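Local coordinates for protein tumor necrosis factor receptor superfamily member 11B (Mus musculus, PDB 4E4D) that acts as a decoy receptor that captures the cytokine RANKL and so restrains osteoclast formation and activation, at residues V65-Q70 against E93-L98; R101-G106 against T119-C124; T27-H32 against W53-E58; D21-G26 against T39-C44. All blocks are in the same frame, centred on the assembly; numbering follows the deposited sequence.

Contact 1. Residues V65-Q70 against E93-L98; sequences VCKELQ and EIEFCL
This is a loop-to-hairpin contact at the junction of two cysteine-rich repeats of the TNF receptor fold. Residues 65-70 belong to the second repeat and end in a type I turn from Lys67 to Gln70. Residues 93-98 belong to the third and include the type II' turn of a two-stranded hairpin. No hydrogen bond joins the two; side chains carry the contact. Lys67 bends at chi2 and chi4, and its chain crosses that of Glu95 at about a right angle. Lys67 NZ stands 3.8 Å from Glu95 OE1, a long salt bridge. Glu95 has stronger partners, basic and aromatic side chains on two chains of another protein, and Glu68 pairs with a basic side chain there too. This is consistent with a ligand-binding surface. Glu68 OE1 also sits in the ring plane of Phe96, at its edge, 3.8 Å from CD1. The turn brings the extended Gln70 side chain back over its own loop, where Gln70 OE1 accepts Lys67 N at 2.9 Å in a nearly straight bond (167°). Gln70 CG lies 3.4 Å from Cys97 SG, which is bonded to Cys86. An alanine at Gln70 would remove that acceptor and would probably loosen the turn and thin the packing on the disulfide. Beside it, Leu69 CB packs on Cys97 CB at 4.1 Å.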
loop_
_atom_site.group_PDB
_atom_site.type_symbol
_atom_site.label_atom_id
_atom_site.label_comp_id
_atom_site.label_asym_id
_atom_site.label_seq_id
_atom_site.Cartn_x
_atom_site.Cartn_y
_atom_site.Cartn_z
ATOM N N VAL B 65 9.645 -10.977 16.730
ATOM C CA VAL B 65 11.048 -11.148 17.076
ATOM C C VAL B 65 11.566 -9.861 17.711
ATOM O O VAL B 65 11.095 -8.770 17.385
ATOM C CB VAL B 65 11.890 -11.463 15.825
ATOM C CG1 VAL B 65 13.375 -11.495 16.164
ATOM C CG2 VAL B 65 11.448 -12.780 15.205
ATOM N N CYS B 66 12.531 -9.989 18.618
ATOM C CA CYS B 66 13.125 -8.827 19.273
ATOM C C CYS B 66 13.962 -8.009 18.292
ATOM O O CYS B 66 14.729 -8.562 17.504
ATOM C CB CYS B 66 13.990 -9.264 20.456
ATOM S SG CYS B 66 13.058 -9.939 21.854
ATOM N N LYS B 67 13.813 -6.689 18.352
ATOM C CA LYS B 67 14.520 -5.788 17.446
ATOM C C LYS B 67 16.019 -5.715 17.759
ATOM O O LYS B 67 16.520 -6.440 18.617
ATOM C CB LYS B 67 13.894 -4.390 17.492
ATOM C CG LYS B 67 12.542 -4.284 16.796
ATOM C CD LYS B 67 11.413 -4.822 17.658
ATOM C CE LYS B 67 10.057 -4.569 17.019
ATOM N NZ LYS B 67 9.868 -5.351 15.765
ATOM N N GLU B 68 16.722 -4.828 17.059
ATOM C CA GLU B 68 18.182 -4.750 17.128
ATOM C C GLU B 68 18.704 -4.430 18.525
ATOM O O GLU B 68 19.538 -5.158 19.066
ATOM C CB GLU B 68 18.707 -3.699 16.145
ATOM C CG GLU B 68 18.493 -4.043 14.677
ATOM C CD GLU B 68 17.060 -3.838 14.226
ATOM O OE1 GLU B 68 16.444 -2.831 14.632
ATOM O OE2 GLU B 68 16.549 -4.687 13.467
ATOM N N LEU B 69 18.227 -3.330 19.099
ATOM C CA LEU B 69 18.709 -2.887 20.402
ATOM C C LEU B 69 17.763 -3.318 21.515
ATOM O O LEU B 69 17.526 -2.572 22.466
ATOM C CB LEU B 69 18.876 -1.366 20.418
ATOM C CG LEU B 69 19.718 -0.776 19.285
ATOM C CD1 LEU B 69 20.006 0.692 19.553
ATOM C CD2 LEU B 69 21.013 -1.554 19.103
ATOM N N GLN B 70 17.224 -4.527 21.389
ATOM C CA GLN B 70 16.321 -5.070 22.394
ATOM C C GLN B 70 16.884 -6.344 23.009
ATOM O O GLN B 70 17.709 -7.028 22.406
ATOM C CB GLN B 70 14.948 -5.361 21.784
ATOM C CG GLN B 70 14.071 -4.135 21.609
ATOM C CD GLN B 70 12.643 -4.490 21.243
ATOM O OE1 GLN B 70 12.393 -5.474 20.546
ATOM N NE2 GLN B 70 11.696 -3.693 21.721
ATOM N N GLU B 93 9.811 3.134 19.641
ATOM C CA GLU B 93 9.004 4.044 18.838
ATOM C C GLU B 93 8.741 3.415 17.473
ATOM O O GLU B 93 9.626 3.370 16.619
ATOM C CB GLU B 93 9.721 5.387 18.673
ATOM C CG GLU B 93 8.960 6.409 17.842
ATOM C CD GLU B 93 7.643 6.820 18.472
ATOM O OE1 GLU B 93 6.842 7.495 17.793
ATOM O OE2 GLU B 93 7.409 6.473 19.649
ATOM N N ILE B 94 7.518 2.929 17.279
ATOM C CA ILE B 94 7.136 2.234 16.050
ATOM C C ILE B 94 7.983 0.975 15.829
ATOM O O ILE B 94 7.635 -0.098 16.322
ATOM C CB ILE B 94 7.199 3.163 14.811
ATOM C CG1 ILE B 94 6.094 4.219 14.873
ATOM C CG2 ILE B 94 7.027 2.371 13.526
ATOM C CD1 ILE B 94 6.373 5.360 15.815
ATOM N N GLU B 95 9.092 1.103 15.102
ATOM C CA GLU B 95 9.900 -0.056 14.725
ATOM C C GLU B 95 11.279 -0.084 15.379
ATOM O O GLU B 95 11.958 -1.112 15.347
ATOM C CB GLU B 95 10.089 -0.103 13.207
ATOM C CG GLU B 95 8.902 -0.654 12.435
ATOM C CD GLU B 95 8.603 -2.100 12.775
ATOM O OE1 GLU B 95 9.556 -2.902 12.871
ATOM O OE2 GLU B 95 7.413 -2.434 12.951
ATOM N N PHE B 96 11.700 1.033 15.962
ATOM C CA PHE B 96 13.072 1.145 16.445
ATOM C C PHE B 96 13.171 1.673 17.870
ATOM O O PHE B 96 12.305 2.409 18.340
ATOM C CB PHE B 96 13.881 2.040 15.505
ATOM C CG PHE B 96 13.945 1.529 14.095
ATOM C CD1 PHE B 96 14.646 0.373 13.799
ATOM C CD2 PHE B 96 13.307 2.202 13.066
ATOM C CE1 PHE B 96 14.708 -0.105 12.507
ATOM C CE2 PHE B 96 13.367 1.728 11.769
ATOM C CZ PHE B 96 14.069 0.573 11.491
ATOM N N CYS B 97 14.246 1.284 18.547
ATOM C CA CYS B 97 14.539 1.783 19.881
ATOM C C CYS B 97 15.317 3.089 19.775
ATOM O O CYS B 97 16.544 3.087 19.681
ATOM C CB CYS B 97 15.350 0.753 20.668
ATOM S SG CYS B 97 14.489 -0.812 20.934
ATOM N N LEU B 98 14.593 4.202 19.774
ATOM C CA LEU B 98 15.212 5.517 19.669
ATOM C C LEU B 98 15.693 6.000 21.032
ATOM O O LEU B 98 15.170 5.587 22.067
ATOM C CB LEU B 98 14.219 6.525 19.091
ATOM C CG LEU B 98 13.585 6.145 17.752
ATOM C CD1 LEU B 98 12.686 7.263 17.252
ATOM C CD2 LEU B 98 14.655 5.813 16.724
#

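Contact 2. Residues R101-G106 against T119-C124; sequences RSCPPG and TVCKKC
Two sulfur-bearing side chains point at each other and join the segments covalently. The setting is the third cysteine-rich repeat of the TNF receptor fold, where residues 101-106 run beside 119-124, their end-to-end directions 7° apart. Cys103 and Cys121 both place SG anti to the carbonyl carbon, beside the backbone N. The resulting disulfide has a chi3 of -103°, a left-handed twist. Val109 of strand 107-111 packs against both cysteines. Arg101 lies along one flank of the bridge. Its CG is anti to the backbone N (chi1 -176°) and the chain runs on extended to CD, so that Arg101 CD comes to 4.2 Å from Cys121 SG. The bend at chi3 comes after that. Closer in, Arg101 CB meets Thr119 OG1 at 3.6 Å. That hydroxyl takes the crowded position between backbone N and carbonyl carbon, and from there Thr119 OG1 gives a weak hydrogen bond to Arg101 O at 3.2 Å. Gly106 has a positive phi at which a CB would press on the carbonyl O of Pro105. At this end Cys124 starts the fourth repeat and is bridged to Cys139; Cys124 SG lies 4.4 Å from Gly106 O.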
loop_
_atom_site.group_PDB
_atom_site.type_symbol
_atom_site.label_atom_id
_atom_site.label_comp_id
_atom_site.label_asym_id
_atom_site.label_seq_id
_atom_site.Cartn_x
_atom_site.Cartn_y
_atom_site.Cartn_z
ATOM N N ARG B 101 14.564 11.805 24.269
ATOM C CA ARG B 101 14.710 13.197 23.856
ATOM C C ARG B 101 15.753 13.909 24.708
ATOM O O ARG B 101 15.939 13.581 25.881
ATOM C CB ARG B 101 13.367 13.923 23.968
ATOM C CG ARG B 101 13.395 15.363 23.477
ATOM C CD ARG B 101 12.055 16.058 23.681
ATOM N NE ARG B 101 10.967 15.394 22.962
ATOM C CZ ARG B 101 10.174 14.456 23.475
ATOM N NH1 ARG B 101 10.324 14.044 24.728
ATOM N NH2 ARG B 101 9.216 13.924 22.729
ATOM N N SER B 102 16.429 14.886 24.111
ATOM C CA SER B 102 17.435 15.672 24.817
ATOM C C SER B 102 17.005 17.131 24.912
ATOM O O SER B 102 16.956 17.839 23.907
ATOM C CB SER B 102 18.785 15.570 24.106
ATOM O OG SER B 102 19.229 14.226 24.049
ATOM N N CYS B 103 16.697 17.574 26.126
ATOM C CA CYS B 103 16.263 18.947 26.354
ATOM C C CYS B 103 17.327 19.939 25.891
ATOM O O CYS B 103 18.491 19.827 26.278
ATOM C CB CYS B 103 15.962 19.170 27.838
ATOM S SG CYS B 103 14.606 18.161 28.484
ATOM N N PRO B 104 16.931 20.921 25.064
ATOM C CA PRO B 104 17.867 21.926 24.549
ATOM C C PRO B 104 18.329 22.896 25.632
ATOM O O PRO B 104 17.838 22.827 26.759
ATOM C CB PRO B 104 17.036 22.666 23.497
ATOM C CG PRO B 104 15.633 22.516 23.957
ATOM C CD PRO B 104 15.555 21.156 24.589
ATOM N N PRO B 105 19.268 23.791 25.293
ATOM C CA PRO B 105 19.755 24.794 26.246
ATOM C C PRO B 105 18.618 25.652 26.793
ATOM O O PRO B 105 17.997 26.402 26.039
ATOM C CB PRO B 105 20.715 25.643 25.405
ATOM C CG PRO B 105 21.139 24.749 24.293
ATOM C CD PRO B 105 19.948 23.894 23.990
ATOM N N GLY B 106 18.350 25.531 28.089
ATOM C CA GLY B 106 17.275 26.274 28.721
ATOM C C GLY B 106 16.108 25.380 29.100
ATOM O O GLY B 106 15.053 25.865 29.510
ATOM N N THR B 119 11.165 10.592 27.220
ATOM C CA THR B 119 11.336 11.537 28.319
ATOM C C THR B 119 10.516 12.802 28.098
ATOM O O THR B 119 10.415 13.302 26.977
ATOM C CB THR B 119 12.814 11.934 28.500
ATOM O OG1 THR B 119 13.359 12.355 27.242
ATOM C CG2 THR B 119 13.621 10.763 29.034
ATOM N N VAL B 120 9.933 13.314 29.178
ATOM C CA VAL B 120 9.145 14.539 29.120
ATOM C C VAL B 120 9.969 15.719 29.621
ATOM O O VAL B 120 10.474 15.701 30.744
ATOM C CB VAL B 120 7.869 14.425 29.974
ATOM C CG1 VAL B 120 7.045 15.700 29.874
ATOM C CG2 VAL B 120 7.048 13.217 29.545
ATOM N N CYS B 121 10.104 16.740 28.782
ATOM C CA CYS B 121 10.849 17.939 29.148
ATOM C C CYS B 121 9.896 19.072 29.502
ATOM O O CYS B 121 8.695 18.990 29.245
ATOM C CB CYS B 121 11.767 18.368 28.003
ATOM S SG CYS B 121 13.066 17.175 27.598
ATOM N N LYS B 122 10.439 20.129 30.094
ATOM C CA LYS B 122 9.641 21.283 30.487
ATOM C C LYS B 122 10.551 22.437 30.892
ATOM O O LYS B 122 11.631 22.223 31.442
ATOM C CB LYS B 122 8.714 20.917 31.648
ATOM C CG LYS B 122 7.859 22.070 32.144
ATOM C CD LYS B 122 6.983 21.652 33.314
ATOM C CE LYS B 122 6.130 22.806 33.816
ATOM N NZ LYS B 122 6.948 23.928 34.355
ATOM N N LYS B 123 10.110 23.660 30.615
ATOM C CA LYS B 123 10.891 24.844 30.952
ATOM C C LYS B 123 10.978 25.023 32.464
ATOM O O LYS B 123 10.049 24.681 33.195
ATOM C CB LYS B 123 10.280 26.089 30.309
ATOM C CG LYS B 123 10.294 26.071 28.786
ATOM C CD LYS B 123 9.718 27.352 28.198
ATOM C CE LYS B 123 10.556 28.576 28.551
ATOM N NZ LYS B 123 11.934 28.516 27.986
ATOM N N CYS B 124 12.101 25.563 32.924
ATOM C CA CYS B 124 12.337 25.750 34.349
ATOM C C CYS B 124 11.596 26.980 34.862
ATOM O O CYS B 124 11.336 27.912 34.103
ATOM C CB CYS B 124 13.835 25.906 34.617
ATOM S SG CYS B 124 14.880 24.695 33.772
#

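Contact 3. Residues T27-H32 against W53-E58; sequences TYLKQH and WHTSDE
Two hydrogen bonds tie strand 27-31 of the first cysteine-rich repeat to the irregular loop 53-58 of the second, so the contact bridges neighbouring repeats of this TNF receptor fold. The first bond uses a side chain. His54 CG takes the crowded position between backbone N and carbonyl carbon, which turns the ring to the strand. His54 NE2 then donates to Thr27 O at 2.8 Å. The acceptor lies close to the imidazole plane, but the bond is bent (138°), and NE2 sits above the carbonyl plane. The second bond is backbone to backbone and straighter (161°), from Leu29 N to Ser56 O at 3.2 Å, in the carbonyl plane. Within the loop, Ser56 OG donates to Glu58 O at 2.9 Å, on a lone pair. A CA-H...O contact follows, from Asp57 CA to Leu29 O at 3.1 Å. Packing fills in around these bonds. Leu29, with CG anti to the backbone N, lies side by side with Thr55, and its CD1 is 4.0 Å from Thr55 CG2. The Tyr28 ring meets the loop backbone, with CD1 at 3.5 Å from Asp57 O. An alanine at His54 would lose the bond to Thr27 O and is likely to weaken the hold between the repeats. Strand 27-31 pairs with strand 40-43 along its other edge. Tyr10 of strand 9-10 touches both Leu29 and Thr55, while the Thr55 backbone hydrogen-bonds to a chain of another protein.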
loop_
_atom_site.group_PDB
_atom_site.type_symbol
_atom_site.label_atom_id
_atom_site.label_comp_id
_atom_site.label_asym_id
_atom_site.label_seq_id
_atom_site.Cartn_x
_atom_site.Cartn_y
_atom_site.Cartn_z
ATOM N N THR B 27 -2.939 -24.451 26.772
ATOM C CA THR B 27 -3.566 -25.476 25.945
ATOM C C THR B 27 -4.512 -24.853 24.926
ATOM O O THR B 27 -4.878 -23.683 25.041
ATOM C CB THR B 27 -4.372 -26.479 26.799
ATOM O OG1 THR B 27 -5.553 -25.843 27.305
ATOM C CG2 THR B 27 -3.539 -26.994 27.961
ATOM N N TYR B 28 -4.900 -25.644 23.931
ATOM C CA TYR B 28 -5.890 -25.219 22.949
ATOM C C TYR B 28 -6.986 -26.273 22.842
ATOM O O TYR B 28 -6.766 -27.441 23.161
ATOM C CB TYR B 28 -5.240 -24.999 21.581
ATOM C CG TYR B 28 -4.734 -26.268 20.932
ATOM C CD1 TYR B 28 -5.555 -27.018 20.097
ATOM C CD2 TYR B 28 -3.438 -26.717 21.151
ATOM C CE1 TYR B 28 -5.099 -28.180 19.502
ATOM C CE2 TYR B 28 -2.973 -27.878 20.559
ATOM C CZ TYR B 28 -3.808 -28.605 19.736
ATOM O OH TYR B 28 -3.351 -29.760 19.145
ATOM N N LEU B 29 -8.162 -25.853 22.391
ATOM C CA LEU B 29 -9.304 -26.752 22.264
ATOM C C LEU B 29 -9.172 -27.611 21.012
ATOM O O LEU B 29 -9.088 -27.091 19.903
ATOM C CB LEU B 29 -10.599 -25.939 22.211
ATOM C CG LEU B 29 -11.915 -26.709 22.340
ATOM C CD1 LEU B 29 -13.037 -25.752 22.705
ATOM C CD2 LEU B 29 -12.257 -27.452 21.057
ATOM N N LYS B 30 -9.154 -28.928 21.191
ATOM C CA LYS B 30 -9.045 -29.840 20.056
ATOM C C LYS B 30 -10.379 -30.517 19.740
ATOM O O LYS B 30 -10.661 -30.828 18.583
ATOM C CB LYS B 30 -7.965 -30.893 20.305
ATOM C CG LYS B 30 -7.545 -31.619 19.039
ATOM C CD LYS B 30 -6.350 -32.526 19.269
ATOM C CE LYS B 30 -5.754 -32.996 17.949
ATOM N NZ LYS B 30 -6.753 -33.675 17.077
ATOM N N GLN B 31 -11.191 -30.751 20.767
ATOM C CA GLN B 31 -12.517 -31.333 20.580
ATOM C C GLN B 31 -13.494 -30.845 21.645
ATOM O O GLN B 31 -13.205 -30.896 22.840
ATOM C CB GLN B 31 -12.445 -32.862 20.600
ATOM C CG GLN B 31 -11.760 -33.457 19.385
ATOM C CD GLN B 31 -11.882 -34.967 19.319
ATOM O OE1 GLN B 31 -12.154 -35.627 20.322
ATOM N NE2 GLN B 31 -11.683 -35.521 18.129
ATOM N N HIS B 32 -14.656 -30.378 21.197
ATOM C CA HIS B 32 -15.684 -29.869 22.096
ATOM C C HIS B 32 -16.146 -30.943 23.065
ATOM O O HIS B 32 -15.943 -32.135 22.834
ATOM C CB HIS B 32 -16.886 -29.376 21.296
ATOM C CG HIS B 32 -16.611 -28.149 20.487
ATOM N ND1 HIS B 32 -16.960 -26.886 20.911
ATOM C CD2 HIS B 32 -16.019 -27.992 19.280
ATOM C CE1 HIS B 32 -16.597 -26.001 20.000
ATOM N NE2 HIS B 32 -16.023 -26.646 18.999
ATOM N N TRP B 53 -8.469 -18.261 29.797
ATOM C CA TRP B 53 -9.487 -19.256 29.482
ATOM C C TRP B 53 -10.180 -18.853 28.187
ATOM O O TRP B 53 -10.651 -17.725 28.051
ATOM C CB TRP B 53 -10.496 -19.371 30.624
ATOM C CG TRP B 53 -9.869 -19.793 31.917
ATOM C CD1 TRP B 53 -9.351 -18.977 32.880
ATOM C CD2 TRP B 53 -9.689 -21.135 32.387
ATOM N NE1 TRP B 53 -8.860 -19.727 33.922
ATOM C CE2 TRP B 53 -9.056 -21.054 33.644
ATOM C CE3 TRP B 53 -10.002 -22.396 31.870
ATOM C CZ2 TRP B 53 -8.731 -22.186 34.390
ATOM C CZ3 TRP B 53 -9.678 -23.517 32.612
ATOM C CH2 TRP B 53 -9.049 -23.405 33.857
ATOM N N HIS B 54 -10.237 -19.778 27.237
ATOM C CA HIS B 54 -10.661 -19.447 25.885
ATOM C C HIS B 54 -11.406 -20.602 25.227
ATOM O O HIS B 54 -11.607 -21.653 25.833
ATOM C CB HIS B 54 -9.432 -19.104 25.047
ATOM C CG HIS B 54 -8.475 -20.243 24.902
ATOM N ND1 HIS B 54 -8.169 -20.808 23.684
ATOM C CD2 HIS B 54 -7.770 -20.941 25.826
ATOM C CE1 HIS B 54 -7.310 -21.796 23.859
ATOM N NE2 HIS B 54 -7.053 -21.897 25.151
ATOM N N THR B 55 -11.805 -20.391 23.977
ATOM C CA THR B 55 -12.489 -21.416 23.196
ATOM C C THR B 55 -11.781 -21.673 21.865
ATOM O O THR B 55 -12.151 -22.584 21.125
ATOM C CB THR B 55 -13.951 -21.004 22.923
ATOM O OG1 THR B 55 -14.591 -20.664 24.158
ATOM C CG2 THR B 55 -14.726 -22.132 22.258
ATOM N N SER B 56 -10.760 -20.877 21.563
ATOM C CA SER B 56 -10.033 -21.018 20.303
ATOM C C SER B 56 -9.480 -22.427 20.129
ATOM O O SER B 56 -9.019 -23.048 21.086
ATOM C CB SER B 56 -8.889 -20.006 20.215
ATOM O OG SER B 56 -8.198 -20.126 18.984
ATOM N N ASP B 57 -9.525 -22.921 18.897
ATOM C CA ASP B 57 -9.005 -24.246 18.585
ATOM C C ASP B 57 -7.553 -24.168 18.123
ATOM O O ASP B 57 -7.014 -25.131 17.581
ATOM C CB ASP B 57 -9.858 -24.913 17.505
ATOM C CG ASP B 57 -9.801 -24.177 16.181
ATOM O OD1 ASP B 57 -9.649 -22.935 16.192
ATOM O OD2 ASP B 57 -9.907 -24.839 15.125
ATOM N N GLU B 58 -6.922 -23.017 18.338
ATOM C CA GLU B 58 -5.533 -22.834 17.941
ATOM C C GLU B 58 -4.824 -21.871 18.888
ATOM O O GLU B 58 -5.407 -20.884 19.334
ATOM C CB GLU B 58 -5.463 -22.318 16.504
ATOM C CG GLU B 58 -4.099 -22.476 15.856
ATOM C CD GLU B 58 -4.166 -22.436 14.342
ATOM O OE1 GLU B 58 -3.107 -22.595 13.698
ATOM O OE2 GLU B 58 -5.275 -22.251 13.796
#

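Contact 4. Residues D21-G26 against T39-C44; sequences DKCAPG and TLCVPC
Thr39 turns its hydroxyl anti to its own carbonyl carbon (chi1 -66°), and this sets its branches against residues 21-26. Thr39 OG1 donates to Asp21 O at 2.6 Å, in the carbonyl plane and on a lone pair. The methyl, anti to the backbone N, faces the neighbouring sulfur: Thr39 CG2 is 3.9 Å from Cys23 SG. Cys23 and Cys41 share one conformation, with SG anti to the carbonyl carbon and beside the backbone N. They join in a disulfide with a chi3 of -92°. This bridge belongs to the first cysteine-rich repeat of the TNF receptor fold and fastens the loop before strand 27-31 to strand 40-43. Leu29 and His54 touch Cys23. At the far end Gly26 has a positive phi, at which a CB would press on the carbonyl O of Pro25. Its own carbonyl turns to the start of the second repeat. Cys44 N donates to Gly26 O at 2.8 Å (161°), from above the carbonyl plane. Pro43 CA adds a CA-H...O contact to Gly26 O at 3.2 Å, and Arg78 gives that oxygen a weak hydrogen bond. Cys44 has a similar first torsion to the other two cysteines, which lays its SG 3.6 Å from Gly26 O, and the same SG is bridged to Cys59.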
loop_
_atom_site.group_PDB
_atom_site.type_symbol
_atom_site.label_atom_id
_atom_site.label_comp_id
_atom_site.label_asym_id
_atom_site.label_seq_id
_atom_site.Cartn_x
_atom_site.Cartn_y
_atom_site.Cartn_z
ATOM N N ASP B 21 -16.494 -27.050 30.033
ATOM C CA ASP B 21 -15.315 -26.297 30.448
ATOM C C ASP B 21 -14.526 -25.712 29.281
ATOM O O ASP B 21 -14.370 -26.346 28.237
ATOM C CB ASP B 21 -14.398 -27.191 31.284
ATOM C CG ASP B 21 -15.036 -27.614 32.590
ATOM O OD1 ASP B 21 -15.841 -28.569 32.577
ATOM O OD2 ASP B 21 -14.732 -26.993 33.631
ATOM N N LYS B 22 -14.034 -24.493 29.475
ATOM C CA LYS B 22 -13.120 -23.870 28.530
ATOM C C LYS B 22 -11.743 -24.501 28.689
ATOM O O LYS B 22 -11.499 -25.240 29.643
ATOM C CB LYS B 22 -13.021 -22.365 28.787
ATOM C CG LYS B 22 -14.321 -21.601 28.599
ATOM C CD LYS B 22 -14.087 -20.102 28.709
ATOM C CE LYS B 22 -15.372 -19.313 28.518
ATOM N NZ LYS B 22 -15.125 -17.842 28.515
ATOM N N CYS B 23 -10.843 -24.204 27.758
ATOM C CA CYS B 23 -9.475 -24.696 27.844
ATOM C C CYS B 23 -8.611 -23.739 28.653
ATOM O O CYS B 23 -8.672 -22.525 28.472
ATOM C CB CYS B 23 -8.882 -24.896 26.448
ATOM S SG CYS B 23 -9.461 -26.393 25.617
ATOM N N ALA B 24 -7.812 -24.299 29.555
ATOM C CA ALA B 24 -6.951 -23.503 30.417
ATOM C C ALA B 24 -5.782 -22.933 29.624
ATOM O O ALA B 24 -5.486 -23.400 28.525
ATOM C CB ALA B 24 -6.440 -24.352 31.570
ATOM N N PRO B 25 -5.113 -21.914 30.182
ATOM C CA PRO B 25 -3.915 -21.374 29.535
ATOM C C PRO B 25 -2.858 -22.457 29.356
ATOM O O PRO B 25 -2.739 -23.343 30.202
ATOM C CB PRO B 25 -3.434 -20.310 30.524
ATOM C CG PRO B 25 -4.644 -19.937 31.307
ATOM C CD PRO B 25 -5.449 -21.190 31.419
ATOM N N GLY B 26 -2.105 -22.384 28.264
ATOM C CA GLY B 26 -1.108 -23.391 27.957
ATOM C C GLY B 26 -1.645 -24.498 27.071
ATOM O O GLY B 26 -0.897 -25.386 26.664
ATOM N N THR B 39 -14.482 -31.340 27.784
ATOM C CA THR B 39 -13.751 -30.598 26.761
ATOM C C THR B 39 -12.320 -31.110 26.655
ATOM O O THR B 39 -11.589 -31.141 27.645
ATOM C CB THR B 39 -13.715 -29.087 27.065
ATOM O OG1 THR B 39 -15.039 -28.546 26.986
ATOM C CG2 THR B 39 -12.822 -28.359 26.069
ATOM N N LEU B 40 -11.926 -31.513 25.452
ATOM C CA LEU B 40 -10.575 -32.000 25.217
ATOM C C LEU B 40 -9.626 -30.834 24.971
ATOM O O LEU B 40 -9.818 -30.048 24.045
ATOM C CB LEU B 40 -10.544 -32.950 24.021
ATOM C CG LEU B 40 -9.160 -33.498 23.665
ATOM C CD1 LEU B 40 -8.616 -34.368 24.787
ATOM C CD2 LEU B 40 -9.207 -34.274 22.359
ATOM N N CYS B 41 -8.598 -30.731 25.806
ATOM C CA CYS B 41 -7.627 -29.653 25.691
ATOM C C CYS B 41 -6.217 -30.217 25.588
ATOM O O CYS B 41 -5.831 -31.099 26.357
ATOM C CB CYS B 41 -7.740 -28.708 26.887
ATOM S SG CYS B 41 -9.343 -27.878 27.004
ATOM N N VAL B 42 -5.456 -29.705 24.629
ATOM C CA VAL B 42 -4.112 -30.198 24.362
ATOM C C VAL B 42 -3.096 -29.077 24.537
ATOM O O VAL B 42 -3.334 -27.952 24.102
ATOM C CB VAL B 42 -4.018 -30.755 22.928
ATOM C CG1 VAL B 42 -2.592 -31.170 22.595
ATOM C CG2 VAL B 42 -4.972 -31.924 22.759
ATOM N N PRO B 43 -1.957 -29.376 25.182
ATOM C CA PRO B 43 -0.931 -28.348 25.388
ATOM C C PRO B 43 -0.523 -27.656 24.091
ATOM O O PRO B 43 -0.489 -28.295 23.038
ATOM C CB PRO B 43 0.249 -29.136 25.979
ATOM C CG PRO B 43 -0.057 -30.580 25.715
ATOM C CD PRO B 43 -1.542 -30.677 25.730
ATOM N N CYS B 44 -0.225 -26.362 24.172
ATOM C CA CYS B 44 0.177 -25.591 23.001
ATOM C C CYS B 44 1.442 -26.173 22.385
ATOM O O CYS B 44 2.368 -26.546 23.103
ATOM C CB CYS B 44 0.429 -24.130 23.381
ATOM S SG CYS B 44 -1.057 -23.181 23.768
#

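In the fold
The four contacts lie along an elongated chain of cysteine-rich repeats, with no helix. Contacts 3 and 4 share the two-stranded sheet 27-31/40-43; their centres are 5 Å apart and their segments alternate along the chain. Both close before contact 1 opens, across the chain's centre, and contact 2 follows. Between centres, contact 1 is about 32 Å from contact 3 and 24 Å from contact 2, and contacts 2 and 3 are 51 Å apart. Contacts 2 and 4 hold equivalent disulfides of the third and first repeats and touch the start of the next. Contacts 1 and 3 join successive repeats and reach other proteins' chains. This disulfide-braced, extended shape is consistent with presenting several repeats along the partner protein.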